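Local coordinates for protein polysaccharide Lyase Family 6 (Bacteroides cellulosilyticus, PDB 6QPS) that probably cleaves mannuronic acid-rich alginate by beta-elimination, as a calcium-binding family 6 polysaccharide lyase from a human gut bacterium, at residues G211-R216 / S240-I245; K72-R77 / E97-E102; H271-V276 / I296-T301; D304-D309 / T351-S356. All coordinates share one frame; numbering follows the deposited sequence.

All four contacts join consecutive turns of one right-handed parallel beta-helix, and they follow one another along the chain. Contacts 1 and 4 are buried, contacts 2 and 3 only partly so. Contact 1, near the middle of the chain, is the metal site: three glutamates share a calcium ion. Contact 3 comes within about 7 Å of it (nearest atoms), yet its chemistry is that of stacked loops, with histidines, amides and waters doing the bonding. Contacts 2 and 4 are parallel strand pairs on opposite sides of the chain's centre, about 41 Å apart between centres. The first puts polar chains on its outer face; the second is covered there by helix 433-445.

Contact 1: G211-R216 / S240-I245; sequences GAEIIR and SGENEI. With CA (calcium ion), chain C.
E242 OE2 is gripped by three groups across this contact between neighbouring turns of the parallel beta-helix: the calcium ion and two backbone amides. G211 N reaches it at 2.9 Å, nearly along its C-O axis, while A212 N comes in on the anti side and makes the straighter bond, with an N-H...O angle of 162°. The other oxygen, E242 OE1, also binds the calcium and takes the backbone N-H of E244 on its anti lone pair; both oxygens are held, which fixes the turn of the bidentate carboxylate. E213 gives OE2 to the metal at 2.4 Å; a bend at chi2 (90°) swings its carboxylate toward E242, the two planes 42° apart. E244 approaches on a chain extended beyond CG and adds OE1, its OE2 being held by S247. N210 and two waters complete the site. So many acidic oxygens would probably repel one another without the cation, and R216 NH2 may ease the charge through a long, charge-only pairing with E213 OE1 at 3.5 Å. Away from the calcium, water 1 bridges A212 O and G241 N, and I245 O accepts both I214 N, at 3.0 Å, and I215 N, at 3.2 Å.

Contact 2: K72-R77 / E97-E102; sequences KPIVWR and EYLQLE
W76 and L101 lie side by side on the inward face of two parallel strands, W76 CE3 standing 3.8 Å from L101 CG with CD2 of the leucine also near the indole. One step back, I74 and L99 repeat the pairing: L99 CD2 rests against both CB and CD1 of I74, 3.9 Å from CB. F64, I94 and L92 continue this apolar layer into the interior of the beta-helix, whose successive turns the two strands represent. Between the faces runs the parallel ladder, the strands 20° apart; its shortest bonds are Q100 N to I74 O and W76 N to Q100 O, both 2.8 Å. On the outer face E102 turns CG away from its own carbonyl carbon (chi1 -52°) and extends beyond it, which lays the flat face of its carboxylate against V75 CG1, 3.6 Å from E102 CD. Q100 NE2 donates to E102 OE2 at 2.6 Å, a doubtfully short length, while P73 CG lies against Q100 OE1. E102 OE1 is engaged by R134 in a salt bridge; R77 contributes only its aliphatic CD to that oxygen, at 3.9 Å. The strand pair is thus two-sided, hydrocarbon facing the interior and a carboxylate paired with an arginine outside.

Contact 3: H271-V276 / I296-T301; sequences HGHYNV and INQGHT
Backbone bonds first: Y274 N donates to Q298 O at 2.9 Å, in the carbonyl plane, and T301 N to N275 O at 3.1 Å. They align two loops of successive turns of the parallel beta-helix, which run almost in the same direction and pass into strands where V276 pairs with T301.

Imidazoles supply the second kind of bond. H300 places CG opposite its carbonyl carbon (chi1 -41°), which brings ND1 to N275 N at 3.1 Å, the donor lying in the ring plane, while NE2 donates to I296 O of its own loop; gripped at both nitrogens, the ring cannot readily turn. It lies nearly parallel to the amide of N275, the planes 11° apart, and that amide is itself held by N253 and S250. H273 ND1 receives Q298 N at its edge in a weak bond of 3.3 Å; its NE2 is bound by Q224.

Packing comes next. G299 has no side chain, and the Y274 ring lies directly against its CA, 3.6 Å from Y274 CD1. Y274 and Q298 run side by side with ring and amide planes 85° apart, their hydroxyl and amide oxygen both bonded to R324.

Waters close the end nearer the calcium. Water 4 links H271 ND1 with N297 OD1, and N297 ND2 donates to R270 O. Water 5 accepts from G272 N at 3.0 Å and donates to N297 OD1 at 2.9 Å.

Contact 4: D304-D309 / T351-S356; sequences DNYIKD and TFLNSS
T351 CG2 sits over one face of the Y306 ring, a CH-pi contact 4.1 Å from the centroid. Y306 turns CG away from its backbone N (chi1 -167°), which lays the ring alongside the threonine, and its OH reaches L353 CD2 at 3.7 Å. K308 flanks the same leucine with CG and CE. On the other face, pointing into the beta-helix, I307 CD1 touches F352 CE1 at 3.4 Å, and I307 CG2 meets the S355 hydroxymethyl.

Four ladder bonds hold these pairs in parallel register; L353 N to I307 O is almost linear, 2.8 Å with an angle of 178°. Next along, L353 O takes both D309 N and S355 OG, the hydroxyl coming from above the carbonyl plane. N354 ND2 donates to D309 OD1 at 3.0 Å from above the carboxylate, the two flat groups crossing at 74°.

Further out, E437 positions the polar ends, bonding Y306 OH and forming a salt bridge with K308 NZ. Helix 433-445, which carries E437, lies across the Y306 face, while strands 276-283 and 371-379 flank the pair, F282 meeting I307 and F373 and F378 meeting F352.

Contact 1: G211-R216 / S240-I245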
loop_
_atom_site.group_PDB
_atom_site.type_symbol
_atom_site.label_atom_id
_atom_site.label_comp_id
_atom_site.label_asym_id
_atom_site.label_seq_id
_atom_site.Cartn_x
_atom_site.Cartn_y
_atom_site.Cartn_z
ATOM N N GLY A 211 -12.318 5.902 3.604
ATOM C CA GLY A 211 -12.503 4.479 3.440
ATOM C C GLY A 211 -12.312 3.952 2.035
ATOM O O GLY A 211 -12.974 2.974 1.672
ATOM N N ALA A 212 -11.395 4.533 1.252
ATOM C CA ALA A 212 -11.124 4.107 -0.114
ATOM C C ALA A 212 -9.624 3.876 -0.310
ATOM O O ALA A 212 -9.091 4.073 -1.403
ATOM C CB ALA A 212 -11.723 5.080 -1.138
ATOM N N GLU A 213 -8.929 3.469 0.759
ATOM C CA GLU A 213 -7.502 3.177 0.702
ATOM C C GLU A 213 -7.239 1.997 -0.243
ATOM O O GLU A 213 -8.098 1.138 -0.465
ATOM C CB GLU A 213 -7.004 2.807 2.101
ATOM C CG GLU A 213 -7.189 3.893 3.174
ATOM C CD GLU A 213 -8.516 3.844 3.957
ATOM O OE1 GLU A 213 -9.462 3.129 3.533
ATOM O OE2 GLU A 213 -8.609 4.560 5.002
ATOM N N ILE A 214 -6.016 1.931 -0.771
ATOM C CA ILE A 214 -5.586 0.752 -1.525
ATOM C C ILE A 214 -5.068 -0.335 -0.584
ATOM O O ILE A 214 -5.527 -1.480 -0.634
ATOM C CB ILE A 214 -4.531 1.128 -2.582
ATOM C CG1 ILE A 214 -5.016 2.236 -3.528
ATOM C CG2 ILE A 214 -4.129 -0.104 -3.412
ATOM C CD1 ILE A 214 -6.307 1.948 -4.266
ATOM N N ILE A 215 -4.095 -0.009 0.277
ATOM C CA ILE A 215 -3.571 -0.945 1.268
ATOM C C ILE A 215 -3.698 -0.325 2.656
ATOM O O ILE A 215 -3.348 0.847 2.858
ATOM C CB ILE A 215 -2.089 -1.290 0.999
ATOM C CG1 ILE A 215 -1.858 -1.900 -0.380
ATOM C CG2 ILE A 215 -1.522 -2.224 2.093
ATOM C CD1 ILE A 215 -0.410 -2.172 -0.715
ATOM N N ARG A 216 -4.126 -1.132 3.626
ATOM C CA ARG A 216 -4.124 -0.759 5.040
ATOM C C ARG A 216 -3.429 -1.878 5.808
ATOM O O ARG A 216 -3.803 -3.054 5.672
ATOM C CB ARG A 216 -5.532 -0.522 5.599
ATOM C CG ARG A 216 -5.515 0.044 7.027
ATOM C CD ARG A 216 -6.889 -0.106 7.656
ATOM N NE ARG A 216 -7.901 0.827 7.169
ATOM C CZ ARG A 216 -9.178 0.535 6.979
ATOM N NH1 ARG A 216 -9.634 -0.697 7.124
ATOM N NH2 ARG A 216 -10.019 1.481 6.606
ATOM N N SER A 240 -6.643 7.083 -6.521
ATOM C CA SER A 240 -7.093 8.421 -6.148
ATOM C C SER A 240 -8.407 8.381 -5.387
ATOM O O SER A 240 -9.179 9.336 -5.414
ATOM C CB SER A 240 -7.193 9.315 -7.388
ATOM O OG SER A 240 -5.912 9.354 -8.010
ATOM N N GLY A 241 -8.656 7.301 -4.653
ATOM C CA GLY A 241 -9.900 7.219 -3.902
ATOM C C GLY A 241 -9.992 8.206 -2.753
ATOM O O GLY A 241 -11.090 8.688 -2.437
ATOM N N GLU A 242 -8.870 8.456 -2.068
ATOM C CA GLU A 242 -8.815 9.295 -0.872
ATOM C C GLU A 242 -7.357 9.642 -0.589
ATOM O O GLU A 242 -6.448 9.206 -1.296
ATOM C CB GLU A 242 -9.419 8.570 0.328
ATOM C CG GLU A 242 -8.702 7.258 0.660
ATOM C CD GLU A 242 -8.643 7.033 2.153
ATOM O OE1 GLU A 242 -7.684 7.517 2.796
ATOM O OE2 GLU A 242 -9.569 6.372 2.681
ATOM N N ASN A 243 -7.128 10.337 0.532
ATOM C CA ASN A 243 -5.812 10.905 0.798
ATOM C C ASN A 243 -4.770 9.878 1.217
ATOM O O ASN A 243 -3.578 10.200 1.166
ATOM C CB ASN A 243 -5.887 12.082 1.778
ATOM C CG ASN A 243 -6.380 11.705 3.140
ATOM O OD1 ASN A 243 -6.714 10.560 3.407
ATOM N ND2 ASN A 243 -6.421 12.690 4.033
ATOM N N GLU A 244 -5.162 8.648 1.580
ATOM C CA GLU A 244 -4.195 7.589 1.873
ATOM C C GLU A 244 -4.226 6.554 0.745
ATOM O O GLU A 244 -5.212 5.812 0.600
ATOM C CB GLU A 244 -4.500 6.869 3.188
ATOM C CG GLU A 244 -4.553 7.739 4.419
ATOM C CD GLU A 244 -5.012 6.953 5.628
ATOM O OE1 GLU A 244 -6.179 6.478 5.605
ATOM O OE2 GLU A 244 -4.208 6.797 6.586
ATOM N N ILE A 245 -3.115 6.442 -0.001
ATOM C CA ILE A 245 -2.922 5.297 -0.890
ATOM C C ILE A 245 -2.614 4.059 -0.061
ATOM O O ILE A 245 -3.287 3.017 -0.167
ATOM C CB ILE A 245 -1.791 5.573 -1.898
ATOM C CG1 ILE A 245 -2.024 6.847 -2.719
ATOM C CG2 ILE A 245 -1.592 4.353 -2.794
ATOM C CD1 ILE A 245 -0.757 7.280 -3.452
HETATM CA CA CA C . -8.360 6.903 5.012
HETATM O O HOH W 1 -7.221 5.096 -3.330
HETATM O O HOH W 2 -8.620 6.732 7.434
HETATM O O HOH W 3 -7.924 9.304 5.363
#

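Contact 2: K72-R77 / E97-E102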
loop_
_atom_site.group_PDB
_atom_site.type_symbol
_atom_site.label_atom_id
_atom_site.label_comp_id
_atom_site.label_asym_id
_atom_site.label_seq_id
_atom_site.Cartn_x
_atom_site.Cartn_y
_atom_site.Cartn_z
ATOM N N LYS A 72 6.189 -27.915 -3.213
ATOM C CA LYS A 72 5.086 -28.696 -3.778
ATOM C C LYS A 72 3.774 -28.136 -3.278
ATOM O O LYS A 72 3.029 -28.810 -2.546
ATOM C CB LYS A 72 5.199 -30.166 -3.372
ATOM C CG LYS A 72 6.398 -30.891 -3.915
ATOM C CD LYS A 72 6.050 -32.355 -4.151
ATOM C CE LYS A 72 6.762 -33.237 -3.166
ATOM N NZ LYS A 72 8.233 -33.207 -3.413
ATOM N N PRO A 73 3.441 -26.898 -3.635
ATOM C CA PRO A 73 2.146 -26.350 -3.238
ATOM C C PRO A 73 1.001 -27.060 -3.946
ATOM O O PRO A 73 1.184 -27.755 -4.952
ATOM C CB PRO A 73 2.217 -24.876 -3.663
ATOM C CG PRO A 73 3.181 -24.863 -4.809
ATOM C CD PRO A 73 4.218 -25.934 -4.453
ATOM N N ILE A 74 -0.190 -26.864 -3.394
ATOM C CA ILE A 74 -1.452 -27.243 -4.041
ATOM C C ILE A 74 -1.946 -26.024 -4.816
ATOM O O ILE A 74 -2.030 -24.926 -4.251
ATOM C CB ILE A 74 -2.490 -27.685 -2.989
ATOM C CG1 ILE A 74 -1.972 -28.900 -2.209
ATOM C CG2 ILE A 74 -3.819 -28.008 -3.641
ATOM C CD1 ILE A 74 -2.808 -29.262 -0.964
ATOM N N VAL A 75 -2.266 -26.198 -6.102
ATOM C CA VAL A 75 -2.473 -25.072 -7.012
ATOM C C VAL A 75 -3.890 -25.073 -7.569
ATOM O O VAL A 75 -4.409 -26.120 -7.963
ATOM C CB VAL A 75 -1.458 -25.130 -8.177
ATOM C CG1 VAL A 75 -1.707 -23.996 -9.180
ATOM C CG2 VAL A 75 -0.017 -25.098 -7.654
ATOM N N TRP A 76 -4.506 -23.892 -7.602
ATOM C CA TRP A 76 -5.792 -23.659 -8.258
ATOM C C TRP A 76 -5.507 -22.658 -9.365
ATOM O O TRP A 76 -5.043 -21.551 -9.081
ATOM C CB TRP A 76 -6.794 -23.102 -7.243
ATOM C CG TRP A 76 -8.168 -22.792 -7.799
ATOM C CD1 TRP A 76 -8.733 -23.287 -8.935
ATOM C CD2 TRP A 76 -9.130 -21.899 -7.225
ATOM N NE1 TRP A 76 -9.998 -22.753 -9.106
ATOM C CE2 TRP A 76 -10.263 -21.911 -8.056
ATOM C CE3 TRP A 76 -9.157 -21.121 -6.059
ATOM C CZ2 TRP A 76 -11.394 -21.157 -7.783
ATOM C CZ3 TRP A 76 -10.287 -20.370 -5.798
ATOM C CH2 TRP A 76 -11.385 -20.397 -6.657
ATOM N N ARG A 77 -5.720 -23.051 -10.620
ATOM C CA ARG A 77 -5.263 -22.234 -11.735
ATOM C C ARG A 77 -6.148 -22.401 -12.965
ATOM O O ARG A 77 -6.899 -23.370 -13.106
ATOM C CB ARG A 77 -3.814 -22.583 -12.114
ATOM C CG ARG A 77 -3.602 -23.994 -12.681
ATOM C CD ARG A 77 -2.133 -24.192 -13.087
ATOM N NE ARG A 77 -1.794 -25.574 -13.379
ATOM C CZ ARG A 77 -1.988 -26.157 -14.557
ATOM N NH1 ARG A 77 -2.537 -25.481 -15.558
ATOM N NH2 ARG A 77 -1.636 -27.421 -14.738
ATOM N N GLU A 97 -1.951 -24.693 4.390
ATOM C CA GLU A 97 -0.560 -24.362 4.133
ATOM C C GLU A 97 -0.213 -24.618 2.672
ATOM O O GLU A 97 -0.724 -25.551 2.047
ATOM C CB GLU A 97 0.395 -25.226 4.972
ATOM C CG GLU A 97 0.230 -25.162 6.469
ATOM C CD GLU A 97 0.875 -26.355 7.142
ATOM O OE1 GLU A 97 2.080 -26.609 6.904
ATOM O OE2 GLU A 97 0.166 -27.049 7.891
ATOM N N TYR A 98 0.718 -23.825 2.157
ATOM C CA TYR A 98 1.262 -24.007 0.811
ATOM C C TYR A 98 0.169 -24.219 -0.244
ATOM O O TYR A 98 0.225 -25.143 -1.062
ATOM C CB TYR A 98 2.320 -25.118 0.787
ATOM C CG TYR A 98 3.560 -24.760 1.597
ATOM C CD1 TYR A 98 4.581 -23.993 1.041
ATOM C CD2 TYR A 98 3.705 -25.187 2.912
ATOM C CE1 TYR A 98 5.718 -23.674 1.780
ATOM C CE2 TYR A 98 4.843 -24.851 3.660
ATOM C CZ TYR A 98 5.824 -24.089 3.076
ATOM O OH TYR A 98 6.955 -23.779 3.824
ATOM N N LEU A 99 -0.808 -23.314 -0.249
ATOM C CA LEU A 99 -1.861 -23.258 -1.261
ATOM C C LEU A 99 -1.601 -22.065 -2.167
ATOM O O LEU A 99 -1.144 -21.017 -1.690
ATOM C CB LEU A 99 -3.224 -23.094 -0.586
ATOM C CG LEU A 99 -3.537 -24.079 0.537
ATOM C CD1 LEU A 99 -4.899 -23.744 1.147
ATOM C CD2 LEU A 99 -3.493 -25.495 0.033
ATOM N N GLN A 100 -1.859 -22.228 -3.471
ATOM C CA GLN A 100 -1.523 -21.197 -4.451
ATOM C C GLN A 100 -2.652 -21.023 -5.455
ATOM O O GLN A 100 -3.148 -22.008 -6.014
ATOM C CB GLN A 100 -0.245 -21.629 -5.175
ATOM C CG GLN A 100 0.468 -20.614 -6.004
ATOM C CD GLN A 100 1.966 -20.946 -6.099
ATOM O OE1 GLN A 100 2.647 -21.093 -5.078
ATOM N NE2 GLN A 100 2.463 -21.080 -7.315
ATOM N N LEU A 101 -3.045 -19.773 -5.676
ATOM C CA LEU A 101 -3.925 -19.392 -6.772
ATOM C C LEU A 101 -3.087 -18.730 -7.853
ATOM O O LEU A 101 -2.289 -17.833 -7.550
ATOM C CB LEU A 101 -4.942 -18.360 -6.289
ATOM C CG LEU A 101 -6.125 -18.847 -5.454
ATOM C CD1 LEU A 101 -5.687 -19.312 -4.106
ATOM C CD2 LEU A 101 -7.163 -17.730 -5.339
ATOM N N GLU A 102 -3.316 -19.120 -9.110
ATOM C CA GLU A 102 -2.525 -18.618 -10.230
ATOM C C GLU A 102 -3.385 -18.351 -11.461
ATOM O O GLU A 102 -4.191 -19.193 -11.871
ATOM C CB GLU A 102 -1.456 -19.629 -10.705
ATOM C CG GLU A 102 -0.513 -20.196 -9.658
ATOM C CD GLU A 102 0.431 -21.250 -10.252
ATOM O OE1 GLU A 102 0.305 -21.584 -11.458
ATOM O OE2 GLU A 102 1.276 -21.766 -9.500
#

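Contact 3: H271-V276 / I296-T301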
loop_
_atom_site.group_PDB
_atom_site.type_symbol
_atom_site.label_atom_id
_atom_site.label_comp_id
_atom_site.label_asym_id
_atom_site.label_seq_id
_atom_site.Cartn_x
_atom_site.Cartn_y
_atom_site.Cartn_z
ATOM N N HIS A 271 -0.599 5.111 12.015
ATOM C CA HIS A 271 -0.480 4.619 13.381
ATOM C C HIS A 271 0.658 3.594 13.410
ATOM O O HIS A 271 1.015 3.019 12.379
ATOM C CB HIS A 271 -1.741 3.889 13.879
ATOM C CG HIS A 271 -3.025 4.663 13.868
ATOM N ND1 HIS A 271 -3.202 5.886 14.484
ATOM C CD2 HIS A 271 -4.252 4.292 13.421
ATOM C CE1 HIS A 271 -4.469 6.257 14.365
ATOM N NE2 HIS A 271 -5.130 5.299 13.739
ATOM N N GLY A 272 1.206 3.344 14.597
ATOM C CA GLY A 272 2.334 2.442 14.756
ATOM C C GLY A 272 3.697 3.055 14.444
ATOM O O GLY A 272 3.828 4.157 13.896
ATOM N N HIS A 273 4.741 2.310 14.815
ATOM C CA HIS A 273 6.096 2.838 14.999
ATOM C C HIS A 273 7.118 2.007 14.231
ATOM O O HIS A 273 6.890 0.840 13.883
ATOM C CB HIS A 273 6.467 2.885 16.505
ATOM C CG HIS A 273 5.339 3.378 17.354
ATOM N ND1 HIS A 273 4.897 4.688 17.328
ATOM C CD2 HIS A 273 4.505 2.705 18.179
ATOM C CE1 HIS A 273 3.863 4.801 18.151
ATOM N NE2 HIS A 273 3.581 3.603 18.641
ATOM N N TYR A 274 8.266 2.634 13.981
ATOM C CA TYR A 274 9.460 1.955 13.472
ATOM C C TYR A 274 9.294 1.395 12.061
ATOM O O TYR A 274 9.849 0.342 11.714
ATOM C CB TYR A 274 9.920 0.857 14.432
ATOM C CG TYR A 274 10.098 1.243 15.882
ATOM C CD1 TYR A 274 11.105 2.120 16.269
ATOM C CD2 TYR A 274 9.284 0.716 16.872
ATOM C CE1 TYR A 274 11.305 2.442 17.594
ATOM C CE2 TYR A 274 9.489 1.028 18.200
ATOM C CZ TYR A 274 10.465 1.933 18.559
ATOM O OH TYR A 274 10.656 2.240 19.891
ATOM N N ASN A 275 8.550 2.097 11.213
ATOM C CA ASN A 275 8.394 1.712 9.819
ATOM C C ASN A 275 9.579 2.194 9.000
ATOM O O ASN A 275 10.140 3.259 9.263
ATOM C CB ASN A 275 7.055 2.230 9.307
ATOM C CG ASN A 275 5.891 1.513 10.000
ATOM O OD1 ASN A 275 5.768 0.277 9.914
ATOM N ND2 ASN A 275 5.077 2.245 10.753
ATOM N N VAL A 276 10.008 1.362 8.052
ATOM C CA VAL A 276 11.200 1.591 7.244
ATOM C C VAL A 276 10.746 1.871 5.813
ATOM O O VAL A 276 10.105 1.019 5.183
ATOM C CB VAL A 276 12.166 0.400 7.351
ATOM C CG1 VAL A 276 13.373 0.599 6.436
ATOM C CG2 VAL A 276 12.628 0.174 8.816
ATOM N N ILE A 296 3.508 10.585 11.218
ATOM C CA ILE A 296 2.937 10.613 12.563
ATOM C C ILE A 296 3.651 9.455 13.280
ATOM O O ILE A 296 4.238 8.578 12.638
ATOM C CB ILE A 296 1.395 10.405 12.499
ATOM C CG1 ILE A 296 0.760 11.475 11.598
ATOM C CG2 ILE A 296 0.709 10.400 13.871
ATOM C CD1 ILE A 296 -0.517 11.014 10.948
ATOM N N ASN A 297 3.659 9.469 14.624
ATOM C CA ASN A 297 4.249 8.380 15.421
ATOM C C ASN A 297 5.780 8.334 15.365
ATOM O O ASN A 297 6.419 9.257 14.862
ATOM C CB ASN A 297 3.651 7.019 15.040
ATOM C CG ASN A 297 2.166 7.087 14.765
ATOM O OD1 ASN A 297 1.380 7.148 15.674
ATOM N ND2 ASN A 297 1.786 7.116 13.493
ATOM N N GLN A 298 6.392 7.300 15.947
ATOM C CA GLN A 298 7.819 7.375 16.224
ATOM C C GLN A 298 8.646 6.298 15.545
ATOM O O GLN A 298 8.154 5.240 15.154
ATOM C CB GLN A 298 8.098 7.394 17.734
ATOM C CG GLN A 298 7.669 6.182 18.501
ATOM C CD GLN A 298 8.029 6.262 20.004
ATOM O OE1 GLN A 298 8.858 5.513 20.470
ATOM N NE2 GLN A 298 7.382 7.150 20.737
ATOM N N GLY A 299 9.943 6.577 15.469
ATOM C CA GLY A 299 10.921 5.545 15.232
ATOM C C GLY A 299 11.214 5.193 13.797
ATOM O O GLY A 299 12.042 4.300 13.562
ATOM N N HIS A 300 10.595 5.856 12.836
ATOM C CA HIS A 300 10.710 5.496 11.423
ATOM C C HIS A 300 12.055 5.914 10.841
ATOM O O HIS A 300 12.694 6.872 11.297
ATOM C CB HIS A 300 9.602 6.160 10.589
ATOM C CG HIS A 300 8.257 6.164 11.256
ATOM N ND1 HIS A 300 7.545 5.012 11.550
ATOM C CD2 HIS A 300 7.510 7.201 11.699
ATOM C CE1 HIS A 300 6.409 5.361 12.138
ATOM N NE2 HIS A 300 6.364 6.679 12.227
ATOM N N THR A 301 12.474 5.185 9.808
ATOM C CA THR A 301 13.656 5.522 9.012
ATOM C C THR A 301 13.213 5.723 7.564
ATOM O O THR A 301 12.606 4.824 6.974
ATOM C CB THR A 301 14.727 4.438 9.150
ATOM O OG1 THR A 301 15.068 4.276 10.541
ATOM C CG2 THR A 301 15.986 4.837 8.389
HETATM O O HOH W 4 -1.395 7.785 15.648
HETATM O O HOH W 5 0.328 4.819 17.009
#

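Contact 4: D304-D309 / T351-S356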
loop_
_atom_site.group_PDB
_atom_site.type_symbol
_atom_site.label_atom_id
_atom_site.label_comp_id
_atom_site.label_asym_id
_atom_site.label_seq_id
_atom_site.Cartn_x
_atom_site.Cartn_y
_atom_site.Cartn_z
ATOM N N ASP A 304 16.258 7.632 0.887
ATOM C CA ASP A 304 16.403 7.429 -0.563
ATOM C C ASP A 304 15.090 7.522 -1.339
ATOM O O ASP A 304 14.999 6.982 -2.438
ATOM C CB ASP A 304 17.157 6.110 -0.851
ATOM C CG ASP A 304 17.675 5.999 -2.284
ATOM O OD1 ASP A 304 18.226 7.003 -2.779
ATOM O OD2 ASP A 304 17.542 4.901 -2.866
ATOM N N ASN A 305 14.073 8.199 -0.806
ATOM C CA ASN A 305 12.823 8.383 -1.527
ATOM C C ASN A 305 12.913 9.607 -2.423
ATOM O O ASN A 305 13.596 10.576 -2.107
ATOM C CB ASN A 305 11.661 8.507 -0.543
ATOM C CG ASN A 305 11.559 7.288 0.375
ATOM O OD1 ASN A 305 11.019 6.259 -0.003
ATOM N ND2 ASN A 305 12.110 7.407 1.592
ATOM N N TYR A 306 12.224 9.537 -3.565
ATOM C CA TYR A 306 12.270 10.573 -4.602
ATOM C C TYR A 306 10.833 10.999 -4.879
ATOM O O TYR A 306 10.037 10.196 -5.382
ATOM C CB TYR A 306 12.939 9.997 -5.856
ATOM C CG TYR A 306 13.341 11.004 -6.925
ATOM C CD1 TYR A 306 12.392 11.605 -7.742
ATOM C CD2 TYR A 306 14.684 11.336 -7.138
ATOM C CE1 TYR A 306 12.754 12.502 -8.736
ATOM C CE2 TYR A 306 15.051 12.221 -8.133
ATOM C CZ TYR A 306 14.083 12.807 -8.923
ATOM O OH TYR A 306 14.477 13.701 -9.907
ATOM N N ILE A 307 10.502 12.245 -4.524
ATOM C CA ILE A 307 9.130 12.772 -4.577
ATOM C C ILE A 307 9.117 13.939 -5.552
ATOM O O ILE A 307 9.831 14.928 -5.337
ATOM C CB ILE A 307 8.659 13.225 -3.188
ATOM C CG1 ILE A 307 8.636 12.015 -2.266
ATOM C CG2 ILE A 307 7.301 13.836 -3.258
ATOM C CD1 ILE A 307 8.735 12.294 -0.792
ATOM N N LYS A 308 8.346 13.809 -6.633
ATOM C CA LYS A 308 8.317 14.789 -7.718
ATOM C C LYS A 308 6.908 15.277 -8.044
ATOM O O LYS A 308 6.004 14.480 -8.304
ATOM C CB LYS A 308 8.951 14.177 -8.992
ATOM C CG LYS A 308 9.018 15.108 -10.194
ATOM C CD LYS A 308 9.491 14.415 -11.475
ATOM C CE LYS A 308 9.792 15.426 -12.564
ATOM N NZ LYS A 308 10.019 14.757 -13.883
ATOM N N ASP A 309 6.767 16.606 -8.156
ATOM C CA ASP A 309 5.572 17.248 -8.699
ATOM C C ASP A 309 4.292 16.770 -8.013
ATOM O O ASP A 309 3.284 16.514 -8.678
ATOM C CB ASP A 309 5.442 17.021 -10.211
ATOM C CG ASP A 309 6.547 17.670 -11.027
ATOM O OD1 ASP A 309 7.208 18.637 -10.555
ATOM O OD2 ASP A 309 6.742 17.213 -12.183
ATOM N N THR A 351 14.886 13.110 -2.016
ATOM C CA THR A 351 14.759 14.221 -2.962
ATOM C C THR A 351 13.314 14.686 -2.994
ATOM O O THR A 351 12.406 13.859 -3.130
ATOM C CB THR A 351 15.175 13.785 -4.370
ATOM O OG1 THR A 351 16.565 13.439 -4.386
ATOM C CG2 THR A 351 14.928 14.897 -5.373
ATOM N N PHE A 352 13.108 16.004 -2.842
ATOM C CA PHE A 352 11.796 16.638 -2.920
ATOM C C PHE A 352 11.884 17.676 -4.027
ATOM O O PHE A 352 12.469 18.751 -3.840
ATOM C CB PHE A 352 11.429 17.270 -1.593
ATOM C CG PHE A 352 11.464 16.318 -0.451
ATOM C CD1 PHE A 352 10.345 15.570 -0.125
ATOM C CD2 PHE A 352 12.615 16.148 0.300
ATOM C CE1 PHE A 352 10.370 14.678 0.923
ATOM C CE2 PHE A 352 12.632 15.259 1.375
ATOM C CZ PHE A 352 11.522 14.512 1.667
ATOM N N LEU A 353 11.325 17.329 -5.177
ATOM C CA LEU A 353 11.432 18.116 -6.399
ATOM C C LEU A 353 10.070 18.708 -6.742
ATOM O O LEU A 353 9.110 17.967 -7.011
ATOM C CB LEU A 353 11.965 17.226 -7.525
ATOM C CG LEU A 353 12.118 17.865 -8.890
ATOM C CD1 LEU A 353 13.064 19.072 -8.866
ATOM C CD2 LEU A 353 12.580 16.860 -9.929
ATOM N N ASN A 354 9.987 20.038 -6.733
ATOM C CA ASN A 354 8.703 20.718 -6.872
ATOM C C ASN A 354 7.634 20.050 -5.993
ATOM O O ASN A 354 6.492 19.842 -6.414
ATOM C CB ASN A 354 8.279 20.793 -8.331
ATOM C CG ASN A 354 7.063 21.632 -8.528
ATOM O OD1 ASN A 354 6.881 22.670 -7.868
ATOM N ND2 ASN A 354 6.211 21.217 -9.467
ATOM N N SER A 355 8.020 19.749 -4.747
ATOM C CA SER A 355 7.164 19.120 -3.748
ATOM C C SER A 355 7.479 19.719 -2.378
ATOM O O SER A 355 8.645 19.872 -2.015
ATOM C CB SER A 355 7.440 17.604 -3.722
ATOM O OG SER A 355 7.194 17.020 -5.003
ATOM N N SER A 356 6.435 20.031 -1.609
ATOM C CA SER A 356 6.581 20.868 -0.418
ATOM C C SER A 356 7.141 20.102 0.797
ATOM O O SER A 356 7.074 18.864 0.902
ATOM C CB SER A 356 5.222 21.426 -0.005
ATOM O OG SER A 356 4.476 20.355 0.571
#